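Local coordinates for uncharacterized protein (Legionella pneumophila subsp. pneumophila, PDB 5T2X) that is of unknown function but belongs to the DUF5630 family of unknown function and folds into a mainly helical single chain, at residues L183-N188 / L192-A197; T140-K145 / L158-K163; M36-L41 / D58-A63; K17-I22 / T50-T55; R205-H210 / E264-I269. One frame throughout, in Å; residues are numbered along the deposited sequence.

Interaction 1. Residues L183-N188 / L192-A197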
# COMPACT_ATOMS: atom_id res chain seq x y z
N LEU A 183 0.83 9.12 17.19
CA LEU A 183 1.78 10.20 17.40
C LEU A 183 1.27 11.19 18.44
O LEU A 183 2.07 11.79 19.17
CB LEU A 183 2.07 10.92 16.07
CG LEU A 183 2.89 10.13 15.05
CD1 LEU A 183 3.03 10.91 13.75
CD2 LEU A 183 4.26 9.78 15.60
N ALA A 184 -0.05 11.37 18.53
CA ALA A 184 -0.61 12.26 19.55
C ALA A 184 -0.39 11.71 20.95
O ALA A 184 -0.26 12.49 21.90
CB ALA A 184 -2.10 12.48 19.29
N ILE A 185 -0.36 10.39 21.10
CA ILE A 185 -0.15 9.78 22.41
C ILE A 185 1.22 10.16 22.96
O ILE A 185 1.38 10.44 24.16
CB ILE A 185 -0.32 8.25 22.33
CG1 ILE A 185 -1.75 7.90 21.92
CG2 ILE A 185 0.03 7.60 23.66
CD1 ILE A 185 -2.81 8.45 22.86
N LEU A 186 2.24 10.19 22.10
CA LEU A 186 3.60 10.50 22.51
C LEU A 186 3.94 11.98 22.41
O LEU A 186 5.08 12.36 22.70
CB LEU A 186 4.59 9.69 21.66
CG LEU A 186 4.39 8.17 21.66
CD1 LEU A 186 5.38 7.49 20.73
CD2 LEU A 186 4.51 7.61 23.07
N SER A 187 3.00 12.82 22.01
CA SER A 187 3.26 14.24 21.84
C SER A 187 2.85 15.01 23.09
O SER A 187 1.93 14.63 23.81
CB SER A 187 2.51 14.78 20.62
OG SER A 187 2.68 16.19 20.50
N ASN A 188 3.56 16.11 23.34
CA ASN A 188 3.24 17.01 24.44
C ASN A 188 2.28 18.12 24.03
O ASN A 188 1.72 18.78 24.92
CB ASN A 188 4.52 17.61 25.02
CG ASN A 188 5.37 16.58 25.76
OD1 ASN A 188 4.84 15.75 26.49
ND2 ASN A 188 6.68 16.64 25.56
N LEU A 192 -2.60 19.29 17.25
CA LEU A 192 -2.44 19.24 15.80
C LEU A 192 -2.53 17.81 15.28
O LEU A 192 -3.07 17.57 14.19
CB LEU A 192 -1.11 19.87 15.39
CG LEU A 192 -1.08 21.39 15.26
CD1 LEU A 192 0.31 21.88 14.91
CD2 LEU A 192 -2.09 21.85 14.22
N SER A 193 -2.00 16.85 16.04
CA SER A 193 -2.07 15.45 15.61
C SER A 193 -3.51 14.95 15.58
O SER A 193 -3.90 14.23 14.66
CB SER A 193 -1.21 14.58 16.52
OG SER A 193 0.12 15.07 16.57
N TYR A 194 -4.32 15.34 16.57
CA TYR A 194 -5.71 14.92 16.58
C TYR A 194 -6.51 15.62 15.48
O TYR A 194 -7.42 15.02 14.90
CB TYR A 194 -6.34 15.20 17.95
CG TYR A 194 -5.99 14.18 19.01
CD1 TYR A 194 -6.45 12.88 18.93
CD2 TYR A 194 -5.22 14.53 20.11
CE1 TYR A 194 -6.15 11.95 19.90
CE2 TYR A 194 -4.91 13.61 21.09
CZ TYR A 194 -5.38 12.32 20.98
OH TYR A 194 -5.07 11.39 21.95
N GLN A 195 -6.18 16.88 15.18
CA GLN A 195 -6.87 17.58 14.10
C GLN A 195 -6.55 16.95 12.75
O GLN A 195 -7.43 16.85 11.89
CB GLN A 195 -6.49 19.06 14.11
CG GLN A 195 -6.91 19.79 15.37
CD GLN A 195 -6.33 21.19 15.46
OE1 GLN A 195 -6.16 21.73 16.55
NE2 GLN A 195 -6.02 21.77 14.31
N GLU A 196 -5.30 16.53 12.55
CA GLU A 196 -4.95 15.81 11.33
C GLU A 196 -5.57 14.42 11.29
O GLU A 196 -5.91 13.93 10.21
CB GLU A 196 -3.43 15.73 11.18
CG GLU A 196 -2.77 17.02 10.75
CD GLU A 196 -3.01 17.34 9.28
OE1 GLU A 196 -3.08 16.39 8.47
OE2 GLU A 196 -3.14 18.54 8.94
N ALA A 197 -5.72 13.78 12.45
CA ALA A 197 -6.37 12.48 12.50
C ALA A 197 -7.83 12.57 12.10
O ALA A 197 -8.35 11.70 11.38
CB ALA A 197 -6.24 11.88 13.90
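S193 meets A184 where the backbones of the two segments come nearest, with the CA atoms of A184 and S193 5.3 Å apart. Both CB atoms point at the opposite segment, and A184 CB lies 3.6 Å from S193 CB. The CA-CB bond alone directs the serine methylene at the alanine; the hydroxyl is turned beside its own backbone N (chi1 -55°), so only CB makes the close contact, and no hydrogen bond crosses between the segments.

Next in sequence, Y194 brings one face of its ring under the same methyl. A184 CB stands over that face, 3.7 Å from the centroid of the Y194 ring and 20° off its normal, which meets the definition of a CH-pi contact. It is displaced toward the rim, so that the closest ring atom, Y194 CE2, is 3.5 Å from A184 CB. The far end of the tyrosine reaches I185: its OH is 3.8 Å from I185 CD1. The CA-CB bond of I185 leads away from the partner, but a bend at chi2 (-58°) brings CD1 back.

Q195 faces elsewhere, packing against L254 and I258 of helix 252-272. A197 continues along the same helix pair, on C180 and L181 about a turn earlier in helix 169-185, where L181 also receives Y194. The contact thus closes the turn of a helical hairpin made by helices 169-185 and 191-207, and L183 and L186 continue the packing onto helix 132-147.

Interaction 2. Residues T140-K145 / L158-K163; sequences TWAYEK and LHYAQK
W141 and Y160 meet rim to rim between helices 132-147 and 153-167. The indole CG is anti to the backbone N (chi1 163°), and with that rotation the six-membered ring of W141 swings toward the opposite helix although its CA-CB bond does not aim there. The atom that arrives is CZ3, 4.1 Å from Y160 OH and 4.2 Å from Y160 CE2.

Y160 takes the other common choice: its CG lies beside the backbone N (chi1 -69°), and the CA-CB bond already heads for the partner helix, carrying the phenol outward. Each ring presents its edge to the other, near its own plane, and the two planes are inclined by roughly 40°; neither covers a face of its partner. A142 fills in at the tyrosine edge, with its CB 4.5 Å from Y160 CE2. One face of the indole is instead overlaid by K145 CG, one turn further along the same helix and 4.1 Å above the plane. The ring of F115 meets the indole as well, while Y160 rests on Y135, L138 and S139.

No hydrogen bond links the segments, and only 87 Å² is buried between them. The evidence is consistent with a small, mainly dispersive contact of aromatic edges and one methyl, supplemented by the neighbours of each ring.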
# COMPACT_ATOMS: atom_id res chain seq x y z
N THR A 140 4.69 1.05 11.23
CA THR A 140 4.85 0.47 12.56
C THR A 140 6.33 0.41 12.96
O THR A 140 6.68 0.71 14.10
CB THR A 140 4.23 -0.92 12.61
OG1 THR A 140 2.82 -0.82 12.36
CG2 THR A 140 4.46 -1.58 13.96
N TRP A 141 7.19 0.03 12.01
CA TRP A 141 8.62 -0.03 12.29
C TRP A 141 9.16 1.34 12.68
O TRP A 141 9.91 1.47 13.66
CB TRP A 141 9.36 -0.57 11.06
CG TRP A 141 10.83 -0.31 11.06
CD1 TRP A 141 11.78 -0.95 11.81
CD2 TRP A 141 11.54 0.64 10.24
NE1 TRP A 141 13.03 -0.45 11.52
CE2 TRP A 141 12.91 0.53 10.56
CE3 TRP A 141 11.14 1.57 9.28
CZ2 TRP A 141 13.88 1.32 9.95
CZ3 TRP A 141 12.11 2.35 8.68
CH2 TRP A 141 13.46 2.22 9.01
N ALA A 142 8.80 2.38 11.93
CA ALA A 142 9.29 3.71 12.24
C ALA A 142 8.67 4.26 13.52
O ALA A 142 9.31 5.03 14.24
CB ALA A 142 9.03 4.66 11.07
N TYR A 143 7.43 3.86 13.83
CA TYR A 143 6.79 4.34 15.05
C TYR A 143 7.47 3.77 16.29
O TYR A 143 7.68 4.48 17.27
CB TYR A 143 5.31 3.99 15.05
CG TYR A 143 4.60 4.43 16.31
CD1 TYR A 143 4.29 5.76 16.53
CD2 TYR A 143 4.25 3.50 17.29
CE1 TYR A 143 3.65 6.17 17.69
CE2 TYR A 143 3.60 3.90 18.45
CZ TYR A 143 3.30 5.23 18.64
OH TYR A 143 2.66 5.64 19.79
N GLU A 144 7.82 2.48 16.25
CA GLU A 144 8.53 1.89 17.39
C GLU A 144 9.92 2.49 17.55
O GLU A 144 10.40 2.65 18.67
CB GLU A 144 8.60 0.37 17.22
CG GLU A 144 7.25 -0.33 17.24
CD GLU A 144 6.51 -0.13 18.56
OE1 GLU A 144 7.17 -0.01 19.61
OE2 GLU A 144 5.26 -0.10 18.54
N LYS A 145 10.57 2.82 16.43
CA LYS A 145 11.84 3.55 16.51
C LYS A 145 11.64 4.91 17.16
O LYS A 145 12.42 5.32 18.03
CB LYS A 145 12.43 3.72 15.10
CG LYS A 145 12.87 2.43 14.44
CD LYS A 145 14.29 2.07 14.83
CE LYS A 145 14.74 0.80 14.14
NZ LYS A 145 16.13 0.42 14.52
N LEU A 158 4.85 9.03 9.58
CA LEU A 158 3.78 9.75 8.91
C LEU A 158 3.95 9.72 7.39
O LEU A 158 2.96 9.74 6.66
CB LEU A 158 3.71 11.19 9.42
CG LEU A 158 2.40 11.93 9.17
CD1 LEU A 158 1.26 11.20 9.85
CD2 LEU A 158 2.50 13.36 9.67
N HIS A 159 5.20 9.68 6.91
CA HIS A 159 5.43 9.63 5.47
C HIS A 159 4.89 8.33 4.87
O HIS A 159 4.29 8.35 3.79
CB HIS A 159 6.92 9.78 5.17
CG HIS A 159 7.27 9.53 3.74
ND1 HIS A 159 6.89 10.39 2.72
CD2 HIS A 159 7.94 8.52 3.15
CE1 HIS A 159 7.33 9.91 1.57
NE2 HIS A 159 7.97 8.78 1.80
N TYR A 160 5.12 7.21 5.54
CA TYR A 160 4.64 5.93 5.02
C TYR A 160 3.12 5.89 5.01
O TYR A 160 2.52 5.34 4.08
CB TYR A 160 5.21 4.78 5.85
CG TYR A 160 6.70 4.58 5.67
CD1 TYR A 160 7.28 4.65 4.41
CD2 TYR A 160 7.52 4.33 6.76
CE1 TYR A 160 8.65 4.48 4.24
CE2 TYR A 160 8.89 4.16 6.60
CZ TYR A 160 9.44 4.23 5.34
OH TYR A 160 10.80 4.05 5.18
N ALA A 161 2.48 6.46 6.03
CA ALA A 161 1.02 6.52 6.06
C ALA A 161 0.49 7.47 5.00
O ALA A 161 -0.57 7.22 4.41
CB ALA A 161 0.54 6.92 7.45
N GLN A 162 1.21 8.57 4.74
CA GLN A 162 0.78 9.50 3.70
C GLN A 162 0.86 8.87 2.32
O GLN A 162 -0.01 9.11 1.47
CB GLN A 162 1.63 10.77 3.76
CG GLN A 162 1.35 11.77 2.66
CD GLN A 162 2.14 13.06 2.83
OE1 GLN A 162 2.76 13.29 3.86
NE2 GLN A 162 2.11 13.91 1.81
N LYS A 163 1.90 8.07 2.07
CA LYS A 163 1.99 7.35 0.81
C LYS A 163 0.85 6.35 0.65
O LYS A 163 0.37 6.14 -0.47
CB LYS A 163 3.35 6.65 0.70
CG LYS A 163 4.45 7.53 0.13
CD LYS A 163 4.15 7.88 -1.32
CE LYS A 163 5.22 8.78 -1.91
NZ LYS A 163 4.91 9.13 -3.32

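Interaction 3. Residues M36-L41 / D58-A63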
# COMPACT_ATOMS: atom_id res chain seq x y z
N MSE A 36 5.25 -15.86 -24.41
CA MSE A 36 5.06 -17.28 -24.16
C MSE A 36 6.10 -17.81 -23.17
O MSE A 36 5.77 -18.61 -22.29
CB MSE A 36 5.14 -18.04 -25.49
CG MSE A 36 5.33 -19.52 -25.37
SE MSE A 36 5.67 -20.25 -27.15
CE MSE A 36 6.06 -22.10 -26.64
N LEU A 37 7.35 -17.37 -23.33
CA LEU A 37 8.40 -17.80 -22.42
C LEU A 37 8.31 -17.09 -21.07
O LEU A 37 8.59 -17.70 -20.03
CB LEU A 37 9.78 -17.56 -23.05
CG LEU A 37 10.16 -18.47 -24.22
CD1 LEU A 37 11.57 -18.16 -24.69
CD2 LEU A 37 10.03 -19.93 -23.83
N LEU A 38 7.92 -15.82 -21.08
CA LEU A 38 7.77 -15.08 -19.82
C LEU A 38 6.70 -15.70 -18.93
O LEU A 38 6.83 -15.68 -17.70
CB LEU A 38 7.44 -13.62 -20.11
CG LEU A 38 8.60 -12.74 -20.60
CD1 LEU A 38 8.08 -11.46 -21.22
CD2 LEU A 38 9.56 -12.45 -19.46
N ASN A 39 5.64 -16.26 -19.53
CA ASN A 39 4.59 -16.88 -18.74
C ASN A 39 5.03 -18.19 -18.10
O ASN A 39 4.44 -18.60 -17.10
CB ASN A 39 3.34 -17.11 -19.60
CG ASN A 39 2.55 -15.84 -19.81
OD1 ASN A 39 2.52 -14.95 -18.96
ND2 ASN A 39 1.88 -15.75 -20.96
N ASN A 40 6.03 -18.86 -18.67
CA ASN A 40 6.52 -20.10 -18.08
C ASN A 40 7.34 -19.86 -16.82
O ASN A 40 7.52 -20.79 -16.03
CB ASN A 40 7.36 -20.88 -19.09
CG ASN A 40 6.56 -21.33 -20.29
OD1 ASN A 40 5.35 -21.56 -20.19
ND2 ASN A 40 7.22 -21.47 -21.43
N LEU A 41 7.82 -18.64 -16.61
CA LEU A 41 8.71 -18.36 -15.50
C LEU A 41 7.95 -18.35 -14.18
O LEU A 41 6.76 -18.03 -14.12
CB LEU A 41 9.41 -17.02 -15.69
CG LEU A 41 10.36 -16.87 -16.87
CD1 LEU A 41 10.89 -15.44 -16.94
CD2 LEU A 41 11.51 -17.86 -16.75
N ASP A 58 10.07 -2.93 -19.70
CA ASP A 58 9.24 -2.07 -20.54
C ASP A 58 8.20 -2.89 -21.29
O ASP A 58 7.05 -2.46 -21.44
CB ASP A 58 10.12 -1.28 -21.51
CG ASP A 58 11.05 -0.32 -20.81
OD1 ASP A 58 10.80 -0.00 -19.62
OD2 ASP A 58 12.02 0.14 -21.44
N PHE A 59 8.59 -4.07 -21.78
CA PHE A 59 7.64 -4.94 -22.46
C PHE A 59 6.58 -5.45 -21.50
O PHE A 59 5.40 -5.57 -21.87
CB PHE A 59 8.40 -6.11 -23.11
CG PHE A 59 7.51 -7.10 -23.80
CD1 PHE A 59 6.91 -6.79 -25.01
CD2 PHE A 59 7.30 -8.36 -23.26
CE1 PHE A 59 6.09 -7.70 -25.65
CE2 PHE A 59 6.49 -9.28 -23.90
CZ PHE A 59 5.89 -8.95 -25.10
N CYS A 60 6.97 -5.75 -20.26
CA CYS A 60 6.04 -6.28 -19.27
C CYS A 60 5.14 -5.22 -18.65
O CYS A 60 4.21 -5.57 -17.91
CB CYS A 60 6.81 -7.01 -18.16
SG CYS A 60 7.59 -8.56 -18.69
N GLU A 61 5.39 -3.94 -18.93
CA GLU A 61 4.55 -2.86 -18.42
C GLU A 61 3.55 -2.35 -19.45
O GLU A 61 2.73 -1.50 -19.12
CB GLU A 61 5.41 -1.70 -17.92
CG GLU A 61 6.21 -2.01 -16.66
CD GLU A 61 5.33 -2.45 -15.50
OE1 GLU A 61 4.20 -1.93 -15.38
OE2 GLU A 61 5.77 -3.32 -14.72
N GLU A 62 3.60 -2.85 -20.68
CA GLU A 62 2.64 -2.46 -21.69
C GLU A 62 1.28 -3.09 -21.39
O GLU A 62 1.15 -4.02 -20.59
CB GLU A 62 3.13 -2.86 -23.08
CG GLU A 62 4.42 -2.16 -23.49
CD GLU A 62 4.98 -2.68 -24.80
OE1 GLU A 62 4.36 -3.58 -25.41
OE2 GLU A 62 6.05 -2.19 -25.22
N ALA A 63 0.25 -2.56 -22.06
CA ALA A 63 -1.12 -2.95 -21.74
C ALA A 63 -1.39 -4.41 -22.06
O ALA A 63 -2.03 -5.12 -21.27
CB ALA A 63 -2.11 -2.05 -22.48
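C60, which touches L38 through its sulfur, offers its carbonyl O to the indole NE1 of W69, and the carbonyl of F59 beside it accepts from Q65 NE2. These bonds tie the backbone of 58-63 to the chain that follows, while the contact with 36-41 itself is wholly apolar.

A single methyl does the touching. L38 CD1 lies 3.8 Å from both F59 CD2 and F59 CE2, which places it against one side of the ring, near its plane, and not over a face. The same methyl is 3.9 Å from C60 SG. F59 reaches it because CG is anti to the backbone N (chi1 178°), directing the ring across the gap between backbones whose nearest CA atoms, those of L38 and C60, are 9.0 Å apart.

L38 also packs on I22 and L46, and F59 on I26. Four helices, 15-27, 31-40, 43-52 and 54-60, thus share one buried apolar centre, as is characteristic of a small helical bundle.

Interaction 4. Residues K17-I22 / T50-T55; sequences KKINII and TELSKT
I19 packs against a helix-to-helix junction capped by a serine: S53 is the first residue to leave the geometry of helix 43-52 and the N-cap of helix 54-60. Its backbone angles (phi -139°, psi 121°) are extended, which marks the break between the two helices. S53 OG caps the new helix at the backbone N of I56 and is also hydrogen-bonded to E23 OE2, tying the junction to helix 15-27 by a polar link beside the apolar one.

I19 accounts for 56 Å² of the surface buried here, about as much as L52 and S53 together. The isoleucine divides its work between two branches. Its CG1 arm lies beside the backbone N and runs on fully extended at chi2 (-178°), delivering CD1 to the leucine: I19 CD1 is 3.7 Å from L52 CD1 and 4.0 Å from L52 CB. The two side chains cross at about a right angle and meet near their CD1 ends. The nearest backbone approach is between the CA atoms of I19 and S53, at 7.7 Å.

L52 also touches E15, one turn before I19 on helix 15-27, and I19 packs on Y49 of helix 43-52. The shorter branch of the isoleucine serves the junction itself, with I19 CG2 placed 4.1 Å from S53 CB.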
# COMPACT_ATOMS: atom_id res chain seq x y z
N LYS A 17 22.54 -15.71 -20.15
CA LYS A 17 22.11 -16.21 -21.45
C LYS A 17 20.59 -16.26 -21.54
O LYS A 17 20.01 -15.89 -22.56
CB LYS A 17 22.71 -17.59 -21.71
CG LYS A 17 22.38 -18.16 -23.08
CD LYS A 17 22.91 -17.27 -24.19
CE LYS A 17 22.36 -17.69 -25.54
NZ LYS A 17 22.66 -19.12 -25.83
N LYS A 18 19.92 -16.71 -20.47
CA LYS A 18 18.47 -16.83 -20.50
C LYS A 18 17.79 -15.47 -20.60
O LYS A 18 16.73 -15.36 -21.22
CB LYS A 18 17.99 -17.59 -19.26
CG LYS A 18 18.33 -19.07 -19.29
CD LYS A 18 18.16 -19.72 -17.93
CE LYS A 18 18.63 -21.17 -17.96
NZ LYS A 18 18.62 -21.79 -16.61
N ILE A 19 18.38 -14.43 -20.00
CA ILE A 19 17.81 -13.09 -20.13
C ILE A 19 17.94 -12.60 -21.56
O ILE A 19 17.01 -11.99 -22.11
CB ILE A 19 18.47 -12.13 -19.13
CG1 ILE A 19 18.12 -12.52 -17.69
CG2 ILE A 19 18.06 -10.70 -19.40
CD1 ILE A 19 18.69 -11.59 -16.64
N ASN A 20 19.09 -12.85 -22.20
CA ASN A 20 19.29 -12.43 -23.58
C ASN A 20 18.36 -13.14 -24.55
O ASN A 20 18.09 -12.61 -25.63
CB ASN A 20 20.75 -12.68 -23.99
CG ASN A 20 21.74 -11.87 -23.18
OD1 ASN A 20 21.41 -10.79 -22.68
ND2 ASN A 20 22.96 -12.37 -23.06
N ILE A 21 17.86 -14.32 -24.19
CA ILE A 21 16.93 -15.03 -25.07
C ILE A 21 15.61 -14.28 -25.17
O ILE A 21 15.07 -14.09 -26.26
CB ILE A 21 16.72 -16.48 -24.58
CG1 ILE A 21 18.02 -17.27 -24.68
CG2 ILE A 21 15.61 -17.15 -25.37
CD1 ILE A 21 17.96 -18.61 -23.99
N ILE A 22 15.08 -13.83 -24.03
CA ILE A 22 13.83 -13.09 -24.05
C ILE A 22 14.05 -11.67 -24.57
O ILE A 22 13.20 -11.10 -25.26
CB ILE A 22 13.17 -13.09 -22.66
CG1 ILE A 22 12.98 -14.53 -22.17
CG2 ILE A 22 11.83 -12.38 -22.69
CD1 ILE A 22 12.15 -14.65 -20.92
N THR A 50 12.77 -8.41 -14.83
CA THR A 50 12.36 -7.03 -15.03
C THR A 50 13.31 -6.06 -14.34
O THR A 50 13.44 -4.90 -14.77
CB THR A 50 10.93 -6.81 -14.53
OG1 THR A 50 10.88 -7.03 -13.12
CG2 THR A 50 9.97 -7.75 -15.23
N GLU A 51 14.00 -6.50 -13.29
CA GLU A 51 14.94 -5.63 -12.60
C GLU A 51 16.29 -5.57 -13.30
O GLU A 51 16.97 -4.54 -13.24
CB GLU A 51 15.13 -6.09 -11.15
CG GLU A 51 13.87 -6.00 -10.30
CD GLU A 51 14.10 -6.46 -8.87
OE1 GLU A 51 15.17 -7.05 -8.60
OE2 GLU A 51 13.22 -6.22 -8.02
N LEU A 52 16.68 -6.64 -13.98
CA LEU A 52 17.99 -6.72 -14.62
C LEU A 52 17.98 -6.27 -16.07
O LEU A 52 19.06 -6.10 -16.65
CB LEU A 52 18.53 -8.15 -14.55
CG LEU A 52 18.88 -8.69 -13.16
CD1 LEU A 52 19.36 -10.13 -13.26
CD2 LEU A 52 19.92 -7.81 -12.49
N SER A 53 16.81 -6.06 -16.67
CA SER A 53 16.72 -5.78 -18.10
C SER A 53 15.69 -4.69 -18.34
O SER A 53 14.52 -4.85 -17.99
CB SER A 53 16.34 -7.04 -18.87
OG SER A 53 16.07 -6.74 -20.23
N LYS A 54 16.13 -3.59 -18.96
CA LYS A 54 15.19 -2.55 -19.38
C LYS A 54 14.25 -3.05 -20.47
O LYS A 54 13.08 -2.66 -20.51
CB LYS A 54 15.96 -1.32 -19.85
CG LYS A 54 15.07 -0.22 -20.44
CD LYS A 54 15.90 0.91 -21.03
CE LYS A 54 15.02 1.92 -21.74
NZ LYS A 54 13.99 2.50 -20.83
N THR A 55 14.75 -3.92 -21.36
CA THR A 55 13.91 -4.43 -22.44
C THR A 55 12.76 -5.27 -21.90
O THR A 55 11.63 -5.16 -22.38
CB THR A 55 14.76 -5.26 -23.41
OG1 THR A 55 15.82 -4.45 -23.94
CG2 THR A 55 13.90 -5.77 -24.56

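Interaction 5. Residues R205-H210 / E264-I269; sequences RKLSEH and EKAKGI
K206 and A266 mark the closest backbone approach, with CA atoms 6.4 Å apart, just before a type I beta turn from L207 to H210. With only a methyl on A266, the two helical backbones can come this near. A266 CB lies 3.8 Å from K206 CB and 4.1 Å from K206 CD, so the lysine contributes its aliphatic stem while its amino end leads away.

L207 buries more surface than any other residue here, 64 Å², using both methyls. L207 CD2 is 3.8 Å from I269 CG2, and L207 CD1 is 4.0 Å from I269 CD1, with the two side chains crossing at about a right angle. The leucine CD2 also rests 4.0 Å from A266 O, a plain van der Waals contact against the helix backbone. I269 presents both of its branches because CG1 lies beside the backbone N (chi1 -67°) and CG2 anti to it.

The turn is closed by H210 N bonding to L207 O at 3.2 Å, and H210 ND1 caps the following helix at the N of Y212. H210 NE2 bonds in addition to the carbonyl of F273, which joins the turn to the chain beyond helix 252-272. The C-terminal end of helix 191-207 and its turn thus pack on helix 252-272, and helix 169-185, through W169 and Y173 against I269 and T170 against L207, completes a three-helix junction in this mainly helical fold.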
# COMPACT_ATOMS: atom_id res chain seq x y z
N ARG A 205 -14.04 8.03 5.44
CA ARG A 205 -15.46 7.72 5.39
C ARG A 205 -16.07 8.19 4.07
O ARG A 205 -16.85 7.46 3.44
CB ARG A 205 -16.19 8.35 6.57
CG ARG A 205 -17.63 7.90 6.72
CD ARG A 205 -18.29 8.55 7.93
NE ARG A 205 -19.59 7.96 8.23
CZ ARG A 205 -20.38 8.36 9.21
NH1 ARG A 205 -20.02 9.36 10.00
NH2 ARG A 205 -21.55 7.76 9.41
N LYS A 206 -15.73 9.40 3.63
CA LYS A 206 -16.27 9.96 2.40
C LYS A 206 -15.81 9.19 1.16
O LYS A 206 -16.42 9.34 0.10
CB LYS A 206 -15.88 11.43 2.27
CG LYS A 206 -16.46 12.30 3.37
CD LYS A 206 -15.96 13.73 3.29
CE LYS A 206 -16.59 14.57 4.40
NZ LYS A 206 -18.07 14.56 4.32
N LEU A 207 -14.76 8.38 1.27
CA LEU A 207 -14.31 7.55 0.17
C LEU A 207 -14.81 6.11 0.26
O LEU A 207 -14.69 5.37 -0.71
CB LEU A 207 -12.78 7.54 0.09
CG LEU A 207 -12.07 8.86 -0.18
CD1 LEU A 207 -10.56 8.66 -0.20
CD2 LEU A 207 -12.54 9.48 -1.48
N SER A 208 -15.39 5.72 1.40
CA SER A 208 -15.71 4.32 1.66
C SER A 208 -16.79 3.76 0.74
O SER A 208 -16.97 2.54 0.72
CB SER A 208 -16.15 4.16 3.12
OG SER A 208 -17.28 4.97 3.40
N GLU A 209 -17.49 4.60 -0.02
CA GLU A 209 -18.54 4.13 -0.90
C GLU A 209 -18.07 3.85 -2.32
O GLU A 209 -18.76 3.14 -3.06
CB GLU A 209 -19.69 5.15 -0.95
CG GLU A 209 -20.33 5.47 0.39
CD GLU A 209 -21.36 4.45 0.83
OE1 GLU A 209 -21.22 3.26 0.48
OE2 GLU A 209 -22.33 4.84 1.52
N HIS A 210 -16.92 4.38 -2.71
CA HIS A 210 -16.45 4.23 -4.09
C HIS A 210 -16.06 2.78 -4.37
O HIS A 210 -15.59 2.06 -3.49
CB HIS A 210 -15.27 5.16 -4.35
CG HIS A 210 -14.99 5.38 -5.80
ND1 HIS A 210 -14.39 4.43 -6.60
CD2 HIS A 210 -15.21 6.46 -6.60
CE1 HIS A 210 -14.27 4.91 -7.83
NE2 HIS A 210 -14.75 6.13 -7.85
N GLU A 264 -13.67 18.77 0.60
CA GLU A 264 -13.03 19.30 -0.60
C GLU A 264 -12.02 18.31 -1.17
O GLU A 264 -11.98 18.07 -2.38
CB GLU A 264 -12.36 20.64 -0.29
CG GLU A 264 -11.85 21.37 -1.52
CD GLU A 264 -11.07 22.62 -1.17
OE1 GLU A 264 -9.82 22.54 -1.08
OE2 GLU A 264 -11.70 23.67 -0.96
N LYS A 265 -11.18 17.73 -0.30
CA LYS A 265 -10.16 16.81 -0.78
C LYS A 265 -10.76 15.48 -1.24
O LYS A 265 -10.27 14.87 -2.19
CB LYS A 265 -9.11 16.58 0.32
CG LYS A 265 -8.33 17.83 0.68
CD LYS A 265 -7.36 17.57 1.82
CE LYS A 265 -6.60 18.84 2.19
NZ LYS A 265 -5.68 18.63 3.35
N ALA A 266 -11.83 15.03 -0.57
CA ALA A 266 -12.49 13.80 -1.00
C ALA A 266 -13.23 13.99 -2.31
O ALA A 266 -13.31 13.06 -3.12
CB ALA A 266 -13.44 13.30 0.09
N LYS A 267 -13.79 15.19 -2.54
CA LYS A 267 -14.49 15.45 -3.80
C LYS A 267 -13.52 15.42 -4.98
O LYS A 267 -13.85 14.88 -6.04
CB LYS A 267 -15.21 16.79 -3.73
CG LYS A 267 -15.88 17.20 -5.03
CD LYS A 267 -16.61 18.53 -4.89
CE LYS A 267 -17.18 18.98 -6.23
NZ LYS A 267 -18.07 17.96 -6.83
N GLY A 268 -12.33 16.00 -4.81
CA GLY A 268 -11.34 15.95 -5.87
C GLY A 268 -10.90 14.54 -6.20
O GLY A 268 -10.52 14.25 -7.34
N ILE A 269 -10.94 13.64 -5.21
CA ILE A 269 -10.58 12.25 -5.45
C ILE A 269 -11.69 11.54 -6.21
O ILE A 269 -11.43 10.83 -7.19
CB ILE A 269 -10.27 11.54 -4.11
CG1 ILE A 269 -8.99 12.12 -3.49
CG2 ILE A 269 -10.15 10.04 -4.32
CD1 ILE A 269 -8.66 11.53 -2.14

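The five contacts form two groups. Interactions 3 and 4 lie 11 Å apart between centres and share helix 54-60; their segments alternate along the sequence, and L38 CD2 touches I22 CD1 at 3.7 Å, making them parts of one apolar centre. Interactions 1 and 2 also touch, L186 CD1 lying 3.4 Å from Y143 OH, with centres 14 Å apart. Interaction 5 shares helix 191-207 with interaction 1, although their nearest atoms are about 6 Å apart. Between the groups, interactions 2 and 3 are about 16 Å apart at their nearest atoms, and interactions 1 and 4 lie on opposite sides of the chain's centre. With no active site or ligand known, only the fold relates them.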